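Local atomic coordinates of UV damage endonuclease (Sulfolobus acidocaldarius, PDB entry 3TC3), a protein that probably acts as a metal-dependent endonuclease in DNA repair, cutting DNA that carries ultraviolet damage. Residues A[77-89]-A[141-153]. Residues are numbered along the deposited sequence; the frame is centred on the assembly and turned at random.
Sequences FRISSNTIPLASH and MELKYHADLLDSM
Leu-149 and Tyr-145, one turn apart on helix 133-153, meet the loop after strand 76-78 through Thr-83, Ile-84 and Ala-87. The forked end of Leu-149 serves two neighbours: CD1 lies 4.0 Å from Ile-84 CG1, while CD2 faces the CB and CG2 of Thr-83, whose side chain crosses it at about a right angle. Thr-83 suits this place because its methyl can join the apolar patch while its hydroxyl bonds back to Ser-80 O. Farther along the helix, Met-153 meets Ile-79 tip to tip, SD to CD1 at 4.0 Å. The small methyl of Ala-87 fits close over one face of the Tyr-145 ring, a CH-pi contact with CB 3.5 Å from the centroid.

The setting is a TIM barrel: strand 76-78 is the second of eight parallel strands, and helix 133-153 packs outside the barrel, where Leu-149 and His-146 also touch Met-120 of the adjacent strand 117-120.

Toward the polar edge, the Tyr-145 hydroxyl bridges two backbone groups. It donates to Ser-81 O at 2.8 Å, from well above the carbonyl plane, and accepts a nearly straight bond (168°) from Ile-84 N. A phenylalanine here would probably leave Ser-81 O and Ile-84 N without the hydroxyl that they share. His-146 has CG anti to its carbonyl carbon (chi1 -75°), which lets ND1 bond to Glu-142 O one turn back and presents NE2, at the ring's edge, to Ser-81 OG at 2.7 Å. Glu-142, bent at chi2 (61°), brings OE1 to 2.4 Å from Ser-88 OG, a hydrogen bond whose modelled length is doubtfully short; a water that donates to the same carboxylate oxygen accepts from Ser-88 N.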
ATOM      1  N   PHE A  77      -6.988  -5.220   1.570  1.00  9.69           N
ATOM      2  CA  PHE A  77      -7.394  -3.813   1.388  1.00  9.99           C
ATOM      3  C   PHE A  77      -6.225  -2.909   1.677  1.00  9.91           C
ATOM      4  O   PHE A  77      -5.425  -3.190   2.567  1.00 10.03           O
ATOM      5  CB  PHE A  77      -8.560  -3.474   2.350  1.00 11.40           C
ATOM      6  CG  PHE A  77      -9.228  -2.183   1.984  1.00 11.54           C
ATOM      7  CD1 PHE A  77      -9.970  -2.065   0.768  1.00 11.32           C
ATOM      8  CD2 PHE A  77      -9.128  -1.025   2.846  1.00 11.60           C
ATOM      9  CE1 PHE A  77     -10.488  -0.779   0.420  1.00 12.46           C
ATOM     10  CE2 PHE A  77      -9.716   0.212   2.482  1.00 12.07           C
ATOM     11  CZ  PHE A  77     -10.446   0.316   1.247  1.00 12.58           C
ATOM     12  N   ARG A  78      -6.164  -1.810   0.939  1.00  9.42           N
ATOM     13  CA  ARG A  78      -5.144  -0.748   1.164  1.00  9.51           C
ATOM     14  C   ARG A  78      -5.845   0.414   1.843  1.00  9.27           C
ATOM     15  O   ARG A  78      -6.633   1.116   1.229  1.00 10.32           O
ATOM     16  CB  ARG A  78      -4.331  -0.311  -0.086  1.00  9.98           C
ATOM     17  CG  ARG A  78      -3.168   0.683   0.376  1.00 11.38           C
ATOM     18  CD  ARG A  78      -2.437   1.251  -0.913  1.00 14.10           C
ATOM     19  NE  ARG A  78      -1.767   0.149  -1.666  1.00 17.02           N
ATOM     20  CZ  ARG A  78      -1.439   0.340  -2.955  1.00 13.17           C
ATOM     21  NH1 ARG A  78      -1.667   1.503  -3.548  1.00 16.94           N
ATOM     22  NH2 ARG A  78      -0.862  -0.590  -3.609  1.00 16.15           N
ATOM     23  N   ILE A  79      -5.621   0.578   3.151  1.00  9.15           N
ATOM     24  CA  ILE A  79      -6.301   1.679   3.909  1.00  9.61           C
ATOM     25  C   ILE A  79      -5.745   3.032   3.468  1.00  9.73           C
ATOM     26  O   ILE A  79      -4.526   3.209   3.297  1.00  9.70           O
ATOM     27  CB  ILE A  79      -6.078   1.473   5.390  1.00 10.17           C
ATOM     28  CG1 ILE A  79      -6.797   0.207   5.827  1.00 11.20           C
ATOM     29  CG2 ILE A  79      -6.597   2.706   6.195  1.00 10.10           C
ATOM     30  CD1 ILE A  79      -6.580  -0.153   7.365  1.00 13.14           C
ATOM     31  N   SER A  80      -6.675   3.954   3.262  1.00 10.99           N
ATOM     32  CA  SER A  80      -6.281   5.283   2.816  1.00 11.22           C
ATOM     33  C   SER A  80      -5.371   6.023   3.823  1.00 10.78           C
ATOM     34  O   SER A  80      -5.629   5.971   5.050  1.00 11.01           O
ATOM     35  CB  SER A  80      -7.573   6.151   2.639  1.00 11.88           C
ATOM     36  OG  SER A  80      -7.158   7.506   2.376  1.00 13.76           O
ATOM     37  N   SER A  81      -4.357   6.684   3.320  1.00 10.59           N
ATOM     38  CA  SER A  81      -3.477   7.568   4.173  1.00 10.67           C
ATOM     39  C   SER A  81      -4.231   8.774   4.651  1.00 11.18           C
ATOM     40  O   SER A  81      -3.783   9.450   5.611  1.00 12.23           O
ATOM     41  CB  SER A  81      -2.205   7.960   3.437  1.00 10.46           C
ATOM     42  OG  SER A  81      -1.523   6.777   3.068  1.00 10.36           O
ATOM     43  N   ASN A  82      -5.391   9.065   4.045  1.00 11.50           N
ATOM     44  CA  ASN A  82      -6.177  10.238   4.554  1.00 13.03           C
ATOM     45  C   ASN A  82      -7.019   9.879   5.740  1.00 12.45           C
ATOM     46  O   ASN A  82      -7.759  10.758   6.273  1.00 14.41           O
ATOM     47  CB  ASN A  82      -7.094  10.751   3.410  1.00 14.10           C
ATOM     48  CG  ASN A  82      -6.375  11.365   2.329  1.00 14.63           C
ATOM     49  OD1 ASN A  82      -5.239  11.820   2.480  1.00 17.48           O
ATOM     50  ND2 ASN A  82      -7.086  11.523   1.171  1.00 15.99           N
ATOM     51  N   THR A  83      -6.978   8.636   6.245  1.00 13.05           N
ATOM     52  CA  THR A  83      -7.921   8.161   7.291  1.00 13.17           C
ATOM     53  C   THR A  83      -7.986   9.193   8.437  1.00 14.96           C
ATOM     54  O   THR A  83      -9.105   9.597   8.798  1.00 14.77           O
ATOM     55  CB  THR A  83      -7.509   6.788   7.841  1.00 13.65           C
ATOM     56  OG1 THR A  83      -7.746   5.851   6.756  1.00 12.42           O
ATOM     57  CG2 THR A  83      -8.369   6.361   9.038  1.00 14.47           C
ATOM     58  N   ILE A  84      -6.824   9.548   8.974  1.00 14.76           N
ATOM     59  CA  ILE A  84      -6.801  10.669   9.977  1.00 15.06           C
ATOM     60  C   ILE A  84      -6.173  11.897   9.245  1.00 14.40           C
ATOM     61  O   ILE A  84      -4.968  11.945   9.032  1.00 16.14           O
ATOM     62  CB  ILE A  84      -5.894  10.336  11.135  1.00 14.99           C
ATOM     63  CG1 ILE A  84      -6.219   8.966  11.728  1.00 14.93           C
ATOM     64  CG2 ILE A  84      -5.981  11.543  12.220  1.00 15.71           C
ATOM     65  CD1 ILE A  84      -7.670   8.825  12.331  1.00 16.35           C
ATOM     66  N   PRO A  85      -6.981  12.866   8.783  1.00 15.47           N
ATOM     67  CA  PRO A  85      -6.418  13.936   7.984  1.00 16.23           C
ATOM     68  C   PRO A  85      -5.326  14.771   8.602  1.00 16.06           C
ATOM     69  O   PRO A  85      -5.577  15.193   9.739  1.00 18.74           O
ATOM     70  CB  PRO A  85      -7.652  14.795   7.675  1.00 18.66           C
ATOM     71  CG  PRO A  85      -8.771  13.904   7.732  1.00 18.90           C
ATOM     72  CD  PRO A  85      -8.435  12.998   8.952  1.00 18.01           C
ATOM     73  N   LEU A  86      -4.228  15.059   7.875  1.00 16.61           N
ATOM     74  CA  LEU A  86      -3.149  15.918   8.371  1.00 16.11           C
ATOM     75  C   LEU A  86      -2.427  15.396   9.617  1.00 15.76           C
ATOM     76  O   LEU A  86      -1.660  16.125  10.256  1.00 15.86           O
ATOM     77  CB  LEU A  86      -3.636  17.385   8.635  1.00 18.00           C
ATOM     78  CG  LEU A  86      -4.213  18.058   7.392  1.00 20.28           C
ATOM     79  CD1 LEU A  86      -4.955  19.325   7.926  1.00 23.23           C
ATOM     80  CD2 LEU A  86      -3.011  18.374   6.448  1.00 22.43           C
ATOM     81  N   ALA A  87      -2.549  14.080   9.885  1.00 15.16           N
ATOM     82  CA  ALA A  87      -1.976  13.506  11.120  1.00 15.41           C
ATOM     83  C   ALA A  87      -0.493  13.716  11.340  1.00 16.91           C
ATOM     84  O   ALA A  87      -0.054  13.779  12.502  1.00 18.65           O
ATOM     85  CB  ALA A  87      -2.279  11.987  11.197  1.00 17.28           C
ATOM     86  N   SER A  88       0.294  13.812  10.270  1.00 16.69           N
ATOM     87  CA  SER A  88       1.753  13.984  10.551  1.00 18.54           C
ATOM     88  C   SER A  88       2.218  15.416  10.392  1.00 19.76           C
ATOM     89  O   SER A  88       3.423  15.689  10.501  1.00 21.60           O
ATOM     90  CB  SER A  88       2.575  13.085   9.620  1.00 19.77           C
ATOM     91  OG  SER A  88       2.381  13.570   8.295  1.00 21.73           O
ATOM     92  N   HIS A  89       1.304  16.349  10.092  1.00 20.04           N
ATOM     93  CA  HIS A  89       1.683  17.740   9.972  1.00 19.95           C
ATOM     94  C   HIS A  89       2.183  18.275  11.315  1.00 21.10           C
ATOM     95  O   HIS A  89       1.654  17.936  12.389  1.00 20.61           O
ATOM     96  CB  HIS A  89       0.492  18.562   9.479  1.00 21.49           C
ATOM     97  CG  HIS A  89       0.862  19.958   9.101  1.00 24.97           C
ATOM     98  ND1 HIS A  89       1.026  20.979  10.025  1.00 26.31           N
ATOM     99  CD2 HIS A  89       1.162  20.496   7.852  1.00 26.20           C
ATOM    100  CE1 HIS A  89       1.444  22.076   9.393  1.00 26.43           C
ATOM    101  NE2 HIS A  89       1.495  21.790   8.046  1.00 29.69           N
ATOM    102  N   MET A 141       8.017  11.267  10.026  1.00 11.61           N
ATOM    103  CA  MET A 141       6.744  11.682  10.671  1.00 12.55           C
ATOM    104  C   MET A 141       5.543  11.054   9.982  1.00 11.70           C
ATOM    105  O   MET A 141       4.612  10.559  10.697  1.00 12.44           O
ATOM    106  CB  MET A 141       6.588  13.219  10.822  1.00 17.08           C
ATOM    107  CG  MET A 141       7.609  13.753  11.769  1.00 22.08           C
ATOM    108  SD  MET A 141       7.603  13.101  13.513  1.00 40.09           S
ATOM    109  CE  MET A 141       8.557  11.424  13.586  1.00 23.17           C
ATOM    110  N   GLU A 142       5.546  11.063   8.633  1.00 10.93           N
ATOM    111  CA  GLU A 142       4.402  10.452   7.927  1.00 11.06           C
ATOM    112  C   GLU A 142       4.374   8.927   8.171  1.00 10.29           C
ATOM    113  O   GLU A 142       3.314   8.335   8.371  1.00  9.87           O
ATOM    114  CB  GLU A 142       4.508  10.863   6.470  1.00 11.85           C
ATOM    115  CG  GLU A 142       3.327  10.406   5.614  1.00 13.51           C
ATOM    116  CD  GLU A 142       1.943  10.916   5.979  1.00 17.32           C
ATOM    117  OE1 GLU A 142       1.730  11.737   6.900  1.00 21.39           O
ATOM    118  OE2 GLU A 142       1.033  10.507   5.244  1.00 24.05           O
ATOM    119  N   LEU A 143       5.560   8.316   8.115  1.00 10.02           N
ATOM    120  CA  LEU A 143       5.655   6.857   8.417  1.00 10.39           C
ATOM    121  C   LEU A 143       5.222   6.521   9.841  1.00 10.30           C
ATOM    122  O   LEU A 143       4.483   5.508  10.020  1.00  9.77           O
ATOM    123  CB  LEU A 143       7.105   6.362   8.150  1.00 10.32           C
ATOM    124  CG  LEU A 143       7.454   6.303   6.677  1.00 10.44           C
ATOM    125  CD1 LEU A 143       8.984   6.088   6.569  1.00 10.71           C
ATOM    126  CD2 LEU A 143       6.634   5.306   5.869  1.00 11.06           C
ATOM    127  N   LYS A 144       5.574   7.388  10.803  1.00 10.20           N
ATOM    128  CA  LYS A 144       5.159   7.175  12.202  1.00 10.99           C
ATOM    129  C   LYS A 144       3.631   7.239  12.334  1.00 10.80           C
ATOM    130  O   LYS A 144       3.022   6.396  12.992  1.00 11.56           O
ATOM    131  CB  LYS A 144       5.780   8.289  13.044  1.00 12.49           C
ATOM    132  CG  LYS A 144       5.240   8.199  14.436  1.00 16.89           C
ATOM    133  CD  LYS A 144       5.838   9.281  15.328  1.00 18.76           C
ATOM    134  CE  LYS A 144       5.408   9.025  16.811  1.00 24.78           C
ATOM    135  NZ  LYS A 144       3.952   9.194  16.966  1.00 25.84           N
ATOM    136  N   TYR A 145       2.958   8.159  11.592  1.00 10.44           N
ATOM    137  CA  TYR A 145       1.492   8.141  11.625  1.00 10.17           C
ATOM    138  C   TYR A 145       0.898   6.837  11.071  1.00 10.12           C
ATOM    139  O   TYR A 145      -0.079   6.319  11.633  1.00 12.18           O
ATOM    140  CB  TYR A 145       0.956   9.374  10.792  1.00 10.29           C
ATOM    141  CG  TYR A 145      -0.394   9.170  10.117  1.00 10.79           C
ATOM    142  CD1 TYR A 145      -1.530   8.761  10.827  1.00 11.39           C
ATOM    143  CD2 TYR A 145      -0.509   9.369   8.701  1.00 10.85           C
ATOM    144  CE1 TYR A 145      -2.768   8.503  10.184  1.00 11.53           C
ATOM    145  CE2 TYR A 145      -1.725   9.185   8.094  1.00 11.53           C
ATOM    146  CZ  TYR A 145      -2.845   8.749   8.847  1.00 11.58           C
ATOM    147  OH  TYR A 145      -4.039   8.480   8.250  1.00 12.76           O
ATOM    148  N   HIS A 146       1.497   6.323  10.003  1.00  9.87           N
ATOM    149  CA  HIS A 146       0.982   5.061   9.463  1.00 10.21           C
ATOM    150  C   HIS A 146       1.124   3.906  10.439  1.00 10.92           C
ATOM    151  O   HIS A 146       0.196   3.147  10.606  1.00 11.65           O
ATOM    152  CB  HIS A 146       1.695   4.741   8.125  1.00 10.18           C
ATOM    153  CG  HIS A 146       1.196   5.614   6.961  1.00 10.23           C
ATOM    154  ND1 HIS A 146       1.432   6.980   6.871  1.00 11.08           N
ATOM    155  CD2 HIS A 146       0.354   5.281   5.895  1.00 11.22           C
ATOM    156  CE1 HIS A 146       0.780   7.452   5.746  1.00 11.37           C
ATOM    157  NE2 HIS A 146       0.159   6.424   5.165  1.00 12.14           N
ATOM    158  N   ALA A 147       2.310   3.835  11.088  1.00 11.03           N
ATOM    159  CA  ALA A 147       2.536   2.774  12.105  1.00 12.32           C
ATOM    160  C   ALA A 147       1.588   3.023  13.263  1.00 13.44           C
ATOM    161  O   ALA A 147       1.005   2.051  13.801  1.00 14.48           O
ATOM    162  CB  ALA A 147       3.950   2.866  12.569  1.00 12.68           C
ATOM    163  N   ASP A 148       1.441   4.269  13.680  1.00 13.22           N
ATOM    164  CA  ASP A 148       0.504   4.526  14.801  1.00 15.87           C
ATOM    165  C   ASP A 148      -0.926   4.062  14.441  1.00 15.51           C
ATOM    166  O   ASP A 148      -1.698   3.643  15.338  1.00 15.67           O
ATOM    167  CB  ASP A 148       0.477   6.032  15.138  1.00 17.43           C
ATOM    168  CG  ASP A 148       1.736   6.508  15.880  1.00 19.17           C
ATOM    169  OD1 ASP A 148       2.528   5.658  16.317  1.00 21.53           O
ATOM    170  OD2 ASP A 148       1.887   7.731  15.965  1.00 20.35           O
ATOM    171  N   LEU A 149      -1.351   4.352  13.191  1.00 12.98           N
ATOM    172  CA  LEU A 149      -2.740   3.996  12.815  1.00 13.45           C
ATOM    173  C   LEU A 149      -2.930   2.474  12.916  1.00 13.23           C
ATOM    174  O   LEU A 149      -3.894   1.967  13.547  1.00 14.81           O
ATOM    175  CB  LEU A 149      -3.089   4.535  11.421  1.00 12.89           C
ATOM    176  CG  LEU A 149      -4.503   4.227  10.950  1.00 13.31           C
ATOM    177  CD1 LEU A 149      -5.517   4.995  11.867  1.00 14.00           C
ATOM    178  CD2 LEU A 149      -4.677   4.569   9.509  1.00 13.70           C
ATOM    179  N   LEU A 150      -2.023   1.728  12.333  1.00 12.15           N
ATOM    180  CA  LEU A 150      -2.036   0.258  12.367  1.00 13.21           C
ATOM    181  C   LEU A 150      -1.917  -0.241  13.832  1.00 14.17           C
ATOM    182  O   LEU A 150      -2.676  -1.178  14.229  1.00 15.85           O
ATOM    183  CB  LEU A 150      -0.910  -0.264  11.480  1.00 12.24           C
ATOM    184  CG  LEU A 150      -1.186   0.152   9.974  1.00 11.15           C
ATOM    185  CD1 LEU A 150       0.058  -0.258   9.157  1.00 12.09           C
ATOM    186  CD2 LEU A 150      -2.390  -0.543   9.391  1.00 12.23           C
ATOM    187  N   ASP A 151      -1.038   0.406  14.637  1.00 14.43           N
ATOM    188  CA  ASP A 151      -0.948   0.017  16.042  1.00 16.25           C
ATOM    189  C   ASP A 151      -2.261   0.245  16.751  1.00 16.57           C
ATOM    190  O   ASP A 151      -2.650  -0.544  17.626  1.00 17.92           O
ATOM    191  CB  ASP A 151       0.098   0.865  16.711  1.00 18.21           C
ATOM    192  CG  ASP A 151       1.515   0.433  16.492  1.00 21.15           C
ATOM    193  OD1 ASP A 151       1.793  -0.662  15.994  1.00 24.33           O
ATOM    194  OD2 ASP A 151       2.389   1.234  16.903  1.00 25.16           O
ATOM    195  N   SER A 152      -2.966   1.321  16.471  1.00 15.60           N
ATOM    196  CA  SER A 152      -4.199   1.663  17.178  1.00 16.44           C
ATOM    197  C   SER A 152      -5.289   0.685  16.854  1.00 18.52           C
ATOM    198  O   SER A 152      -6.217   0.503  17.682  1.00 21.12           O
ATOM    199  CB  SER A 152      -4.636   3.094  16.821  1.00 16.71           C
ATOM    200  OG  SER A 152      -5.266   3.182  15.526  1.00 17.95           O
ATOM    201  N   MET A 153      -5.218   0.050  15.680  1.00 16.92           N
ATOM    202  CA  MET A 153      -6.170  -1.006  15.300  1.00 17.21           C
ATOM    203  C   MET A 153      -5.769  -2.361  15.891  1.00 17.77           C
ATOM    204  O   MET A 153      -6.582  -3.291  15.864  1.00 19.92           O
ATOM    205  CB  MET A 153      -6.259  -1.138  13.773  1.00 18.21           C
ATOM    206  CG  MET A 153      -6.794   0.138  13.201  1.00 17.33           C
ATOM    207  SD  MET A 153      -6.850   0.076  11.389  1.00 17.40           S
ATOM    208  CE  MET A 153      -7.716   1.577  11.007  1.00 16.53           C
TER
HETATM  209  O   HOH W   1      -0.556  12.945   7.497  1.00 19.61           O